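Phthiocerol/phenolphthiocerol synthesis polyketide synthase type I PpsC (Mycobacterium tuberculosis, PDB 5NJI) is a type I polyketide synthase of phthiocerol synthesis whose dehydratase domain probably removes water from beta-hydroxyacyl intermediates to leave a trans enoyl chain. Local coordinates at residues A202-A207 with R281-L286; L233-A238 with G295-T300. The protein carries 1 engineered substitution. All coordinates share one frame; numbering follows the deposited sequence.

Contact 1 (A202-A207 with R281-L286)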
loop_
_atom_site.group_PDB
_atom_site.type_symbol
_atom_site.label_atom_id
_atom_site.label_comp_id
_atom_site.label_asym_id
_atom_site.label_seq_id
_atom_site.Cartn_x
_atom_site.Cartn_y
_atom_site.Cartn_z
ATOM N N ALA A 202 12.258 -21.627 -6.813
ATOM C CA ALA A 202 13.062 -20.694 -6.032
ATOM C C ALA A 202 12.262 -20.003 -4.935
ATOM O O ALA A 202 12.845 -19.241 -4.157
ATOM C CB ALA A 202 13.681 -19.645 -6.952
ATOM N N GLY A 203 10.954 -20.237 -4.862
ATOM C CA GLY A 203 10.122 -19.683 -3.809
ATOM C C GLY A 203 9.465 -18.360 -4.134
ATOM O O GLY A 203 8.931 -17.712 -3.224
ATOM N N VAL A 204 9.495 -17.938 -5.385
ATOM C CA VAL A 204 8.875 -16.683 -5.794
ATOM C C VAL A 204 7.395 -16.928 -6.053
ATOM O O VAL A 204 7.008 -17.936 -6.655
ATOM C CB VAL A 204 9.586 -16.122 -7.038
ATOM C CG1 VAL A 204 8.969 -14.803 -7.493
ATOM C CG2 VAL A 204 11.075 -15.950 -6.767
ATOM N N ALA A 205 6.552 -16.010 -5.582
ATOM C CA ALA A 205 5.115 -16.137 -5.758
ATOM C C ALA A 205 4.669 -15.370 -6.988
ATOM O O ALA A 205 5.126 -14.252 -7.240
ATOM C CB ALA A 205 4.360 -15.617 -4.529
ATOM N N ARG A 206 3.757 -15.976 -7.747
ATOM C CA ARG A 206 3.206 -15.384 -8.951
ATOM C C ARG A 206 1.690 -15.492 -8.855
ATOM O O ARG A 206 1.150 -16.590 -8.681
ATOM C CB ARG A 206 3.749 -16.085 -10.202
ATOM C CG ARG A 206 5.265 -16.273 -10.162
ATOM C CD ARG A 206 5.830 -16.837 -11.456
ATOM N NE ARG A 206 5.926 -15.819 -12.499
ATOM C CZ ARG A 206 5.074 -15.673 -13.512
ATOM N NH1 ARG A 206 5.268 -14.703 -14.396
ATOM N NH2 ARG A 206 4.037 -16.488 -13.657
ATOM N N ALA A 207 1.012 -14.352 -8.925
ATOM C CA ALA A 207 -0.428 -14.295 -8.752
ATOM C C ALA A 207 -1.102 -13.627 -9.943
ATOM O O ALA A 207 -0.611 -12.636 -10.488
ATOM C CB ALA A 207 -0.800 -13.533 -7.476
ATOM N N ARG A 281 -1.093 -9.191 -13.109
ATOM C CA ARG A 281 -0.124 -10.161 -12.629
ATOM C C ARG A 281 0.762 -9.495 -11.592
ATOM O O ARG A 281 1.251 -8.380 -11.815
ATOM C CB ARG A 281 0.764 -10.705 -13.762
ATOM C CG ARG A 281 0.023 -11.398 -14.906
ATOM C CD ARG A 281 -0.582 -12.734 -14.502
ATOM N NE ARG A 281 0.415 -13.658 -13.969
ATOM C CZ ARG A 281 0.134 -14.851 -13.452
ATOM N NH1 ARG A 281 -1.121 -15.277 -13.394
ATOM N NH2 ARG A 281 1.110 -15.621 -12.992
ATOM N N ALA A 282 0.959 -10.171 -10.461
ATOM C CA ALA A 282 1.881 -9.718 -9.437
ATOM C C ALA A 282 2.894 -10.813 -9.154
ATOM O O ALA A 282 2.539 -11.996 -9.078
ATOM C CB ALA A 282 1.128 -9.341 -8.155
ATOM N N VAL A 283 4.158 -10.418 -9.016
ATOM C CA VAL A 283 5.245 -11.331 -8.693
ATOM C C VAL A 283 5.925 -10.798 -7.433
ATOM O O VAL A 283 6.298 -9.621 -7.377
ATOM C CB VAL A 283 6.239 -11.464 -9.858
ATOM C CG1 VAL A 283 7.326 -12.466 -9.514
ATOM C CG2 VAL A 283 5.505 -11.866 -11.124
ATOM N N GLY A 284 6.033 -11.641 -6.418
ATOM C CA GLY A 284 6.589 -11.232 -5.139
ATOM C C GLY A 284 7.650 -12.196 -4.653
ATOM O O GLY A 284 7.511 -13.413 -4.791
ATOM N N SER A 285 8.720 -11.636 -4.085
ATOM C CA SER A 285 9.783 -12.409 -3.461
ATOM C C SER A 285 10.001 -11.890 -2.052
ATOM O O SER A 285 9.869 -10.691 -1.787
ATOM C CB SER A 285 11.098 -12.342 -4.269
ATOM O OG SER A 285 11.562 -11.016 -4.382
ATOM N N LEU A 286 10.323 -12.809 -1.147
ATOM C CA LEU A 286 10.465 -12.507 0.264
ATOM C C LEU A 286 11.692 -13.216 0.809
ATOM O O LEU A 286 11.943 -14.379 0.470
ATOM C CB LEU A 286 9.217 -12.946 1.020
ATOM C CG LEU A 286 9.010 -12.512 2.470
ATOM C CD1 LEU A 286 8.721 -11.028 2.552
ATOM C CD2 LEU A 286 7.873 -13.267 3.065
HETATM O O HOH W 1 10.571 -15.509 -2.434
HETATM O O HOH W 2 -0.020 -17.534 -11.013
#

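Contact 2 (L233-A238 with G295-T300). With 8Z2 (~{S}-[2-[3-[[(2~{R})-4-[[[(2~{R},3~{S},4~{R},5~{R})-5-(6-aminopurin-9-yl)-4-oxidanyl-3-phosphonooxy-oxolan-2-yl]methoxy-oxidanyl-phosphoryl]oxy-oxidanyl-phosphoryl]oxy-3,3-dimethyl-2-oxidanyl-butanoyl]amino]propanoylamino]ethyl] (~{E})-dodec-2-enethioate), chain B.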
loop_
_atom_site.group_PDB
_atom_site.type_symbol
_atom_site.label_atom_id
_atom_site.label_comp_id
_atom_site.label_asym_id
_atom_site.label_seq_id
_atom_site.Cartn_x
_atom_site.Cartn_y
_atom_site.Cartn_z
ATOM N N LEU A 233 0.792 -6.852 -2.587
ATOM C CA LEU A 233 1.589 -7.264 -1.426
ATOM C C LEU A 233 1.174 -8.622 -0.876
ATOM O O LEU A 233 2.010 -9.343 -0.326
ATOM C CB LEU A 233 1.466 -6.226 -0.308
ATOM C CG LEU A 233 1.953 -4.812 -0.614
ATOM C CD1 LEU A 233 1.655 -3.915 0.577
ATOM C CD2 LEU A 233 3.447 -4.816 -0.941
ATOM N N GLN A 234 -0.110 -8.976 -0.988
ATOM C CA GLN A 234 -0.593 -10.247 -0.475
ATOM C C GLN A 234 0.153 -11.413 -1.098
ATOM O O GLN A 234 0.229 -12.482 -0.488
ATOM C CB GLN A 234 -2.078 -10.397 -0.759
ATOM C CG GLN A 234 -2.984 -9.487 0.033
ATOM C CD GLN A 234 -4.385 -9.504 -0.528
ATOM O OE1 GLN A 234 -4.754 -10.410 -1.261
ATOM N NE2 GLN A 234 -5.170 -8.474 -0.214
ATOM N N THR A 235 0.696 -11.222 -2.301
ATOM C CA THR A 235 1.444 -12.277 -2.978
ATOM C C THR A 235 2.610 -12.758 -2.132
ATOM O O THR A 235 3.027 -13.916 -2.249
ATOM C CB THR A 235 1.962 -11.772 -4.325
ATOM O OG1 THR A 235 2.973 -10.796 -4.107
ATOM C CG2 THR A 235 0.881 -11.140 -5.141
ATOM N N LEU A 236 3.157 -11.886 -1.281
ATOM C CA LEU A 236 4.293 -12.261 -0.451
ATOM C C LEU A 236 3.927 -13.364 0.522
ATOM O O LEU A 236 4.810 -14.116 0.947
ATOM C CB LEU A 236 4.809 -11.041 0.302
ATOM C CG LEU A 236 5.368 -9.954 -0.611
ATOM C CD1 LEU A 236 5.667 -8.710 0.221
ATOM C CD2 LEU A 236 6.620 -10.402 -1.383
ATOM N N GLY A 237 2.638 -13.511 0.825
ATOM C CA GLY A 237 2.152 -14.561 1.696
ATOM C C GLY A 237 2.251 -15.949 1.110
ATOM O O GLY A 237 2.067 -16.924 1.846
ATOM N N ALA A 238 2.518 -16.064 -0.184
ATOM C CA ALA A 238 2.626 -17.364 -0.832
ATOM C C ALA A 238 4.061 -17.753 -1.130
ATOM O O ALA A 238 4.287 -18.828 -1.691
ATOM C CB ALA A 238 1.811 -17.383 -2.124
ATOM N N GLY A 295 10.617 -7.915 1.398
ATOM C CA GLY A 295 10.052 -8.375 0.156
ATOM C C GLY A 295 10.210 -7.354 -0.956
ATOM O O GLY A 295 10.601 -6.195 -0.748
ATOM N N GLU A 296 9.864 -7.806 -2.151
ATOM C CA GLU A 296 9.892 -7.010 -3.367
ATOM C C GLU A 296 8.710 -7.487 -4.197
ATOM O O GLU A 296 8.471 -8.694 -4.263
ATOM C CB GLU A 296 11.220 -7.197 -4.134
ATOM C CG GLU A 296 11.489 -6.185 -5.227
ATOM C CD GLU A 296 10.835 -6.549 -6.548
ATOM O OE1 GLU A 296 10.562 -7.748 -6.770
ATOM O OE2 GLU A 296 10.601 -5.633 -7.366
ATOM N N VAL A 297 7.938 -6.559 -4.778
ATOM C CA VAL A 297 6.787 -6.929 -5.606
ATOM C C VAL A 297 6.759 -6.104 -6.887
ATOM O O VAL A 297 7.079 -4.911 -6.888
ATOM C CB VAL A 297 5.440 -6.795 -4.861
ATOM C CG1 VAL A 297 5.459 -7.550 -3.525
ATOM C CG2 VAL A 297 5.079 -5.365 -4.621
ATOM N N VAL A 298 6.342 -6.743 -7.983
ATOM C CA VAL A 298 6.119 -6.075 -9.262
ATOM C C VAL A 298 4.730 -6.438 -9.760
ATOM O O VAL A 298 4.376 -7.623 -9.810
ATOM C CB VAL A 298 7.172 -6.484 -10.309
ATOM C CG1 VAL A 298 6.900 -5.816 -11.655
ATOM C CG2 VAL A 298 8.569 -6.147 -9.797
ATOM N N LEU A 299 3.957 -5.421 -10.136
ATOM C CA LEU A 299 2.637 -5.580 -10.722
ATOM C C LEU A 299 2.681 -5.129 -12.169
ATOM O O LEU A 299 3.138 -4.017 -12.453
ATOM C CB LEU A 299 1.605 -4.741 -9.960
ATOM C CG LEU A 299 0.164 -4.753 -10.444
ATOM C CD1 LEU A 299 -0.505 -6.058 -10.068
ATOM C CD2 LEU A 299 -0.576 -3.563 -9.819
ATOM N N THR A 300 2.220 -5.995 -13.078
ATOM C CA THR A 300 2.226 -5.726 -14.512
ATOM C C THR A 300 0.823 -5.773 -15.103
ATOM O O THR A 300 -0.066 -6.458 -14.593
ATOM C CB THR A 300 3.088 -6.762 -15.237
ATOM O OG1 THR A 300 2.744 -8.063 -14.763
ATOM C CG2 THR A 300 4.547 -6.508 -14.977
HETATM C C2 8Z2 B . 11.440 7.529 13.369
HETATM C C4 8Z2 B . 10.775 6.052 15.062
HETATM C C5 8Z2 B . 10.690 7.060 15.898
HETATM C C6 8Z2 B . 10.984 8.279 15.520
HETATM C C8 8Z2 B . 10.163 5.329 16.992
HETATM C C10 8Z2 B . 2.819 -12.192 4.843
HETATM C C11 8Z2 B . 4.115 -12.895 4.805
HETATM C C12 8Z2 B . 4.291 -13.723 6.021
HETATM N N9 8Z2 B . 10.388 4.984 15.728
HETATM N N7 8Z2 B . 10.291 6.612 17.061
HETATM N N3 8Z2 B . 11.150 6.258 13.786
HETATM N N1 8Z2 B . 11.366 8.550 14.272
HETATM N N6 8Z2 B . 10.857 9.179 16.463
HETATM C "C1'" 8Z2 B . 10.530 3.814 14.642
HETATM C "C2'" 8Z2 B . 11.984 3.559 14.764
HETATM O "O2'" 8Z2 B . 12.288 3.534 13.376
HETATM C "C3'" 8Z2 B . 12.021 2.183 15.610
HETATM O "O3'" 8Z2 B . 13.332 2.059 16.235
HETATM C "C4'" 8Z2 B . 11.207 1.332 14.426
HETATM O "O4'" 8Z2 B . 10.080 2.314 14.272
HETATM C "C5'" 8Z2 B . 10.566 -0.041 14.555
HETATM O "O5'" 8Z2 B . 9.551 -0.153 15.481
HETATM P P1 8Z2 B . 9.624 0.144 16.927
HETATM O O11 8Z2 B . 9.256 1.553 16.861
HETATM O O12 8Z2 B . 10.967 0.171 17.561
HETATM O O6 8Z2 B . 8.534 -0.766 17.873
HETATM P P2 8Z2 B . 7.203 -0.074 18.468
HETATM O O21 8Z2 B . 7.245 1.512 18.422
HETATM O O22 8Z2 B . 6.607 -0.312 19.719
HETATM O O7 8Z2 B . 6.245 -0.720 17.313
HETATM C CPA 8Z2 B . 6.541 -1.762 16.366
HETATM C CPB 8Z2 B . 5.224 -1.907 15.559
HETATM C CP8 8Z2 B . 4.904 -0.517 14.981
HETATM C CP7 8Z2 B . 5.342 -2.902 14.449
HETATM C CP9 8Z2 B . 4.120 -2.347 16.514
HETATM O OP3 8Z2 B . 5.971 -0.188 14.183
HETATM C CP6 8Z2 B . 3.591 -0.440 14.159
HETATM O OP2 8Z2 B . 2.573 -0.686 14.697
HETATM N NP2 8Z2 B . 3.653 0.081 12.942
HETATM C CP5 8Z2 B . 2.537 0.301 12.049
HETATM C CP4 8Z2 B . 2.374 -0.895 11.130
HETATM C CP3 8Z2 B . 1.166 -0.626 10.204
HETATM O OP1 8Z2 B . 0.317 0.128 10.538
HETATM N NP1 8Z2 B . 1.110 -1.268 9.063
HETATM C CP2 8Z2 B . 0.061 -1.060 8.112
HETATM C CP1 8Z2 B . -1.197 -1.745 8.513
HETATM S S 8Z2 B . -1.007 -3.554 8.459
HETATM P P3 8Z2 B . 13.718 3.349 17.369
HETATM O O31 8Z2 B . 12.254 3.507 18.198
HETATM O O32 8Z2 B . 13.867 4.653 16.867
HETATM O O33 8Z2 B . 14.766 3.165 18.378
HETATM C CA1 8Z2 B . -1.008 -3.825 6.950
HETATM C CA2 8Z2 B . -0.918 -5.254 6.561
HETATM O OA1 8Z2 B . -1.081 -3.048 6.052
HETATM C CA3 8Z2 B . -0.863 -5.568 5.117
HETATM C CA4 8Z2 B . -0.726 -6.986 4.742
HETATM C CA5 8Z2 B . -0.425 -7.188 3.279
HETATM C CA6 8Z2 B . -0.236 -8.668 2.982
HETATM C CA7 8Z2 B . 1.153 -9.163 3.447
HETATM C CA8 8Z2 B . 1.216 -10.669 3.604
HETATM C CA9 8Z2 B . 2.655 -11.244 3.716
#

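Contact 1 (A202-A207 with R281-L286)
V204 and V283 meet through their CG1 methyls, only 3.5 Å apart and tighter than usual for two carbons. In both residues CG1 stands anti to the backbone N (chi1 -180° in V204), which turns the two methyls onto each other; V204 CG1 also rests against the carbonyl O of G284. Strands 205-209 and 281-289 run antiparallel, neighbours in the beta-sheet of the dehydratase's double hot-dog fold. A205 with G284 and A207 with A282 form hydrogen-bonded pairs, both bonds from A207 N to A282 O (2.8 Å) and back being nearly straight, while R206 faces V283 as a non-hydrogen-bonded pair between them. R281 begins beside the strand but bends at chi2 and again at chi3 (-70° and -57°), and this double fold swings its guanidinium over the neighbouring strand, with A207 O lying 3.7 Å above the centre of one face. There NH2 of R281 comes to 3.1 Å from NH2 of R206, two donors that share no bond. Each arginine is engaged elsewhere: R206 NH2 in a salt bridge with E168, R281 NH1 in a hydrogen bond to Q208 OE1. A water bridges R206 O and R281 NH2, and another links G203 O to L286 N where the direct ladder has ended. The face with A205, A207, A282 and G284 carries nothing larger than a methyl and is covered by T235 and T239. The two like charges would probably disfavour so close an approach, a cost that E168, Q208 and the bridging water probably offset.

Contact 2 (L233-A238 with G295-T300)
V297 of strand 292-300 presses its two methyls against the chain where helix 226-234 runs out into a 3-10 turn, the sheet-around-helix packing of a double hot-dog fold. L236 does most of the touching: its CD2 lies 3.8 Å from V297 CG1, with CG and CD1 hardly farther, the leucine crossing the valine at about a right angle. The same CD2 reaches 3.8 Å from the carbonyl O of E296 and lies near the CA of G295, where the strand has no side chain in its way. With chi1 of V297 at -53°, CG1 is anti to the carbonyl carbon and CG2 sits between N and C. The valine thus offers one methyl to each leucine, CG2 being 4.1 Å from CD2 of L233. L233 starts away from the strand and returns only through that branch. T235 OG1 also borders the valine, 4.1 Å from CG1, while its hydrogen bond goes back to A232 O. No hydrogen bond joins helix end and strand; the contact is apolar and buried.

The next shell fixes both partners. L236 N bonds to L233 O and G237 N to Q234 O, holding the turn compact, and V310 and V313 of strand 306-317 pack against V297 and L236. Q234, whose CB points away from the strand, is tied by hydrogen bonds of OE1 to Y177 and of NE2 to F191 O and D230. On another flank the turn lines the dodecenoyl pocket: Q234 CA lies 3.8 Å from CA6 of the acyl chain, and L236 CB 4.0 Å from CA9. Nearest of all, G237 N stands 3.7 Å from that CA9.

Overall arrangement
From the N terminus the chain meets 202-207, then 233-238 at the end of helix 226-234, then 281-286 and 295-300. Contact 1 closes a loop of 73 residues and contact 2 one of 56; because their segments alternate, the loops cross rather than nest. Strands 281-289 and 292-300 are sequential neighbours in the sheet, joined by backbone pairs such as S285 O to E296 N (2.9 Å), so the two contacts, about 6 Å apart between centres, share a continuous sheet surface. Contact 1 adds strand 205-209 to that hairpin; contact 2 sets the end of the following helix against it, beside the lipid tail of the bound CoA.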